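Local atomic coordinates of diaminopimelate decarboxylase (Helicobacter pylori, PDB entry 2QGH), a protein that catalyses the pyridoxal-5'-phosphate-dependent decarboxylation of meso-diaminopimelate to L-lysine, the last step of bacterial lysine biosynthesis. Residues A[86-89]-A[90-93]; A[129-132]-A[133-137]; A[261-264]-A[265-269]. All blocks are in the same frame, centred on the assembly; numbering follows the deposited sequence.

Contact 1 (A[86-89]-A[90-93]); sequences CVSI and GEIQ
The carboxylate of Glu91 lies beside Val87, whose backbone N-H reaches OE1 from above the plane of the group, 38° out of it. This bond, 2.7 Å from Val87 N to Glu91 OE1, is moderately bent at 143°. Val87 CG1 packs against the same carboxylate, 3.7 Å from Glu91 CD, and the CA of Cys86 also approaches OE1. The side chain of Gln93 crosses that of Ile89 obliquely, its OE1 lying 3.7 Å from Ile89 CG1. Here the chain leaves strand 83-86 of the barrel and enters helix 89-97, with Ser88 as N-cap. A chi1 of 71° sets Ser88 OG between its own N and carbonyl carbon, where it accepts from Glu91 N at 3.1 Å. Ser88 OG thus caps the main-chain N-H of Glu91, while the Glu91 side chain turns back to Val87, the residue before the N-cap. Ser88 OG is also hydrogen-bonded to Asn387 O of the second subunit, which ties the helix start to the dimer interface. On the apolar side, Cys86 CB meets Ile92 CG1 at 3.6 Å, and Phe107 of strand 105-107 touches Ile92.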
# COMPACT_ATOMS: atom_id res chain seq x y z
N CYS A 86 -15.89 1.46 13.11
CA CYS A 86 -14.45 1.63 13.27
C CYS A 86 -13.72 0.32 13.50
O CYS A 86 -14.30 -0.64 14.00
CB CYS A 86 -14.19 2.59 14.43
SG CYS A 86 -15.03 4.19 14.21
N VAL A 87 -12.44 0.29 13.13
CA VAL A 87 -11.64 -0.92 13.31
C VAL A 87 -10.35 -0.63 14.07
O VAL A 87 -9.49 -1.50 14.20
CB VAL A 87 -11.33 -1.60 11.93
CG1 VAL A 87 -10.33 -0.76 11.11
CG2 VAL A 87 -10.82 -3.02 12.15
N SER A 88 -10.23 0.58 14.60
CA SER A 88 -9.05 0.98 15.36
C SER A 88 -9.33 2.19 16.22
O SER A 88 -10.28 2.94 15.95
CB SER A 88 -7.89 1.32 14.41
OG SER A 88 -8.15 2.53 13.72
N ILE A 89 -8.51 2.41 17.24
CA ILE A 89 -8.70 3.57 18.10
C ILE A 89 -8.53 4.81 17.23
O ILE A 89 -9.20 5.82 17.44
CB ILE A 89 -7.68 3.60 19.28
CG1 ILE A 89 -7.89 4.87 20.11
CG2 ILE A 89 -6.26 3.51 18.77
CD1 ILE A 89 -9.31 5.03 20.66
N GLY A 90 -7.65 4.71 16.24
CA GLY A 90 -7.43 5.84 15.34
C GLY A 90 -8.70 6.25 14.62
O GLY A 90 -8.99 7.44 14.46
N GLU A 91 -9.49 5.27 14.17
CA GLU A 91 -10.73 5.58 13.48
C GLU A 91 -11.80 6.09 14.45
O GLU A 91 -12.61 6.95 14.10
CB GLU A 91 -11.27 4.35 12.73
CG GLU A 91 -10.39 3.87 11.60
CD GLU A 91 -11.06 2.82 10.72
OE1 GLU A 91 -12.01 2.17 11.20
OE2 GLU A 91 -10.63 2.63 9.56
N ILE A 92 -11.80 5.57 15.67
CA ILE A 92 -12.76 6.01 16.66
C ILE A 92 -12.46 7.47 16.98
O ILE A 92 -13.38 8.30 17.06
CB ILE A 92 -12.66 5.16 17.95
CG1 ILE A 92 -13.03 3.70 17.64
CG2 ILE A 92 -13.59 5.72 19.03
CD1 ILE A 92 -13.06 2.80 18.86
N GLN A 93 -11.18 7.80 17.15
CA GLN A 93 -10.81 9.17 17.45
C GLN A 93 -11.18 10.11 16.32
O GLN A 93 -11.67 11.21 16.57
CB GLN A 93 -9.31 9.28 17.77
CG GLN A 93 -8.91 8.54 19.05
CD GLN A 93 -7.55 8.97 19.60
OE1 GLN A 93 -7.09 8.45 20.62
NE2 GLN A 93 -6.92 9.94 18.94

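Contact 2 (A[129-132]-A[133-137]); sequences NVES and FMELK
Glu135 carries its CG anti to the backbone N (chi1 -170°) and stays extended beyond it, which sends its carboxylate back past the helix start to Val130 and Glu131. Ser132 has OG rotated between its own N and carbonyl carbon (chi1 73°), turned to the first helical turn. There it caps helix 133-146 as the N-cap residue, accepting from Glu135 N at 3.0 Å, while Leu136 N bonds to Ser132 O. Glu135 OE1 in turn accepts from Glu131 N over 2.7 Å, a nearly straight bond of 164° that arrives on the syn side of the carboxylate, somewhat out of its plane. A water bridges the Ser132 hydroxyl and the Glu135 carboxylate, donating a hydrogen bond to Glu135 OE1 (3.1 Å) and accepting one from Ser132 OG (2.9 Å). The other oxygen, Glu135 OE2, forms a salt bridge with Lys112, which probably helps to keep the buried carboxylate ionised. Val130 crosses the flat end of Glu135, its CB 3.5 Å from Glu135 CD, and its CG1 meets Leu136 CD1 at 4.0 Å. The turn thus links barrel strand 127-130 to the helix of its beta-alpha-beta unit. Leu136 continues inward onto Ile152 of strand 150-155 and Leu197 of strand 197-203, while Val130 and Phe133 pack on Met187 of helix 181-193.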
# COMPACT_ATOMS: atom_id res chain seq x y z
N ASN A 129 -17.49 -5.22 18.86
CA ASN A 129 -17.86 -6.41 18.11
C ASN A 129 -16.68 -7.35 18.18
O ASN A 129 -15.68 -7.16 17.50
CB ASN A 129 -18.18 -6.03 16.67
CG ASN A 129 -18.89 -7.13 15.92
OD1 ASN A 129 -19.80 -7.77 16.44
ND2 ASN A 129 -18.49 -7.34 14.67
N VAL A 130 -16.79 -8.37 19.03
CA VAL A 130 -15.69 -9.30 19.23
C VAL A 130 -15.62 -10.43 18.21
O VAL A 130 -16.65 -10.95 17.76
CB VAL A 130 -15.71 -9.89 20.67
CG1 VAL A 130 -16.27 -8.85 21.62
CG2 VAL A 130 -16.52 -11.14 20.71
N GLU A 131 -14.40 -10.80 17.85
CA GLU A 131 -14.17 -11.82 16.84
C GLU A 131 -13.57 -13.11 17.40
O GLU A 131 -13.44 -14.09 16.68
CB GLU A 131 -13.28 -11.25 15.74
CG GLU A 131 -13.67 -9.85 15.29
CD GLU A 131 -14.02 -9.78 13.81
OE1 GLU A 131 -14.22 -8.66 13.30
OE2 GLU A 131 -14.11 -10.85 13.16
N SER A 132 -13.20 -13.11 18.68
CA SER A 132 -12.63 -14.31 19.29
C SER A 132 -13.02 -14.44 20.75
O SER A 132 -13.33 -13.45 21.41
CB SER A 132 -11.10 -14.31 19.16
OG SER A 132 -10.49 -13.38 20.04
N PHE A 133 -13.03 -15.67 21.26
CA PHE A 133 -13.38 -15.89 22.65
C PHE A 133 -12.31 -15.26 23.55
O PHE A 133 -12.63 -14.72 24.61
CB PHE A 133 -13.50 -17.39 22.93
CG PHE A 133 -14.44 -17.73 24.06
CD1 PHE A 133 -15.01 -19.00 24.15
CD2 PHE A 133 -14.78 -16.79 25.03
CE1 PHE A 133 -15.90 -19.33 25.18
CE2 PHE A 133 -15.67 -17.11 26.07
CZ PHE A 133 -16.23 -18.38 26.14
N MET A 134 -11.05 -15.31 23.12
CA MET A 134 -9.96 -14.73 23.90
C MET A 134 -10.09 -13.21 23.95
O MET A 134 -9.66 -12.58 24.91
CB MET A 134 -8.59 -15.12 23.31
CG MET A 134 -7.41 -14.78 24.24
SD MET A 134 -5.75 -15.24 23.63
CE MET A 134 -5.89 -17.08 23.63
N GLU A 135 -10.69 -12.62 22.92
CA GLU A 135 -10.90 -11.17 22.89
C GLU A 135 -11.97 -10.84 23.93
O GLU A 135 -11.88 -9.85 24.64
CB GLU A 135 -11.39 -10.71 21.52
CG GLU A 135 -11.39 -9.19 21.34
CD GLU A 135 -12.39 -8.72 20.29
OE1 GLU A 135 -12.61 -9.45 19.30
OE2 GLU A 135 -12.95 -7.61 20.45
N LEU A 136 -13.01 -11.67 23.98
CA LEU A 136 -14.11 -11.48 24.91
C LEU A 136 -13.61 -11.51 26.36
O LEU A 136 -14.04 -10.72 27.19
CB LEU A 136 -15.17 -12.57 24.70
CG LEU A 136 -16.53 -12.36 25.37
CD1 LEU A 136 -17.28 -11.22 24.69
CD2 LEU A 136 -17.34 -13.65 25.27
N LYS A 137 -12.71 -12.45 26.65
CA LYS A 137 -12.16 -12.57 28.00
C LYS A 137 -11.25 -11.38 28.30
O LYS A 137 -11.16 -10.93 29.45
CB LYS A 137 -11.37 -13.88 28.13
CG LYS A 137 -12.23 -15.13 28.12
CD LYS A 137 -11.36 -16.39 28.09
CE LYS A 137 -12.19 -17.66 28.29
NZ LYS A 137 -12.56 -17.87 29.72
O HOH W 1 -10.32 -11.22 18.09

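Contact 3 (A[261-264]-A[265-269]); sequences YAQG and ILNAL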
# COMPACT_ATOMS: atom_id res chain seq x y z
N TYR A 261 -32.50 -5.04 -1.16
CA TYR A 261 -31.62 -5.36 -0.04
C TYR A 261 -32.41 -5.30 1.27
O TYR A 261 -32.40 -6.26 2.06
CB TYR A 261 -30.48 -4.34 0.01
CG TYR A 261 -29.50 -4.45 1.17
CD1 TYR A 261 -28.62 -5.53 1.27
CD2 TYR A 261 -29.38 -3.42 2.11
CE1 TYR A 261 -27.62 -5.57 2.26
CE2 TYR A 261 -28.40 -3.44 3.09
CZ TYR A 261 -27.52 -4.51 3.16
OH TYR A 261 -26.50 -4.49 4.10
N ALA A 262 -33.08 -4.17 1.48
CA ALA A 262 -33.87 -3.96 2.68
C ALA A 262 -35.02 -4.95 2.75
O ALA A 262 -35.27 -5.54 3.81
CB ALA A 262 -34.40 -2.52 2.70
N GLN A 263 -35.72 -5.14 1.63
CA GLN A 263 -36.84 -6.08 1.61
C GLN A 263 -36.35 -7.45 2.04
O GLN A 263 -36.98 -8.12 2.87
CB GLN A 263 -37.47 -6.15 0.20
CG GLN A 263 -38.95 -6.54 0.22
CD GLN A 263 -39.58 -6.62 -1.16
OE1 GLN A 263 -39.38 -7.59 -1.88
NE2 GLN A 263 -40.35 -5.60 -1.53
N GLY A 264 -35.21 -7.87 1.49
CA GLY A 264 -34.66 -9.17 1.83
C GLY A 264 -34.37 -9.34 3.31
O GLY A 264 -34.74 -10.35 3.91
N ILE A 265 -33.70 -8.34 3.89
CA ILE A 265 -33.34 -8.39 5.30
C ILE A 265 -34.56 -8.32 6.21
O ILE A 265 -34.57 -8.93 7.28
CB ILE A 265 -32.33 -7.27 5.64
CG1 ILE A 265 -31.00 -7.54 4.91
CG2 ILE A 265 -32.09 -7.20 7.14
CD1 ILE A 265 -30.00 -6.41 4.97
N LEU A 266 -35.58 -7.58 5.80
CA LEU A 266 -36.79 -7.49 6.61
C LEU A 266 -37.48 -8.84 6.65
O LEU A 266 -37.97 -9.26 7.69
CB LEU A 266 -37.74 -6.43 6.06
CG LEU A 266 -37.29 -4.98 6.21
CD1 LEU A 266 -38.33 -4.06 5.59
CD2 LEU A 266 -37.10 -4.66 7.68
N ASN A 267 -37.53 -9.54 5.51
CA ASN A 267 -38.18 -10.84 5.48
C ASN A 267 -37.36 -11.86 6.27
O ASN A 267 -37.92 -12.74 6.91
CB ASN A 267 -38.37 -11.33 4.04
CG ASN A 267 -39.34 -10.47 3.24
OD1 ASN A 267 -40.38 -10.03 3.75
ND2 ASN A 267 -39.02 -10.23 1.98
N ALA A 268 -36.04 -11.72 6.23
CA ALA A 268 -35.18 -12.64 6.96
C ALA A 268 -35.32 -12.45 8.46
O ALA A 268 -35.03 -13.36 9.23
CB ALA A 268 -33.72 -12.43 6.54
N LEU A 269 -35.77 -11.27 8.87
CA LEU A 269 -35.94 -10.94 10.29
C LEU A 269 -37.34 -11.17 10.85
O LEU A 269 -37.71 -10.56 11.86
CB LEU A 269 -35.57 -9.47 10.53
CG LEU A 269 -34.09 -9.12 10.50
CD1 LEU A 269 -33.91 -7.62 10.70
CD2 LEU A 269 -33.36 -9.91 11.57
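Tyr261 and Ile265 make a CH-pi contact one turn apart on the buried side of helix 258-268, the helix that connects strands 239-241 and 275-278 of the beta/alpha barrel in a beta-alpha-beta unit. The contact is an i to i+4 pairing along a single helix, backed by the regular main-chain bonds from Ile265 N to Tyr261 O (3.1 Å) through Ala268 N to Gly264 O (3.0 Å). The buried face of the helix carries Tyr261 and Ile265: Tyr261 touches Leu213 and Ile216 of helix 213-232, and Ile265 reaches Ser220 of the same helix as well as Val242 in the loop after strand 239-241. The other side is more polar, with Gln263 and Asn267 running alongside each other in the same direction, their amide planes turned 49° apart and Gln263 CG 4.1 Å from Asn267 ND2. With CG1 of Ile265 anti to the carbonyl carbon (chi1 -67°) and the chain extended beyond it, the terminal methyl CD1 sits above one face of the phenol ring, 3.7 Å from the ring centroid of Tyr261, and lies 3.6 Å from Tyr261 CZ.

In the fold
The three contacts follow one another along the chain, all within the pyridoxal-binding beta/alpha barrel. Contacts 1 and 2 occupy the turns after strands 83-86 and 127-130, the second and fourth of the eight parallel strands, whereas contact 3 lies within helix 258-268, between the seventh and eighth. The centres of contacts 1 and 2 are about 17 Å apart, and the centre of contact 3 is about 29 Å from that of contact 1 and about 28 Å from that of contact 2; none touches another. Strand 105-107 stands between the first two in the barrel. Contacts 1 and 2 both meet the second subunit, joining barrel turns near the cofactor to the dimer interface, while contact 3 packs within its own chain.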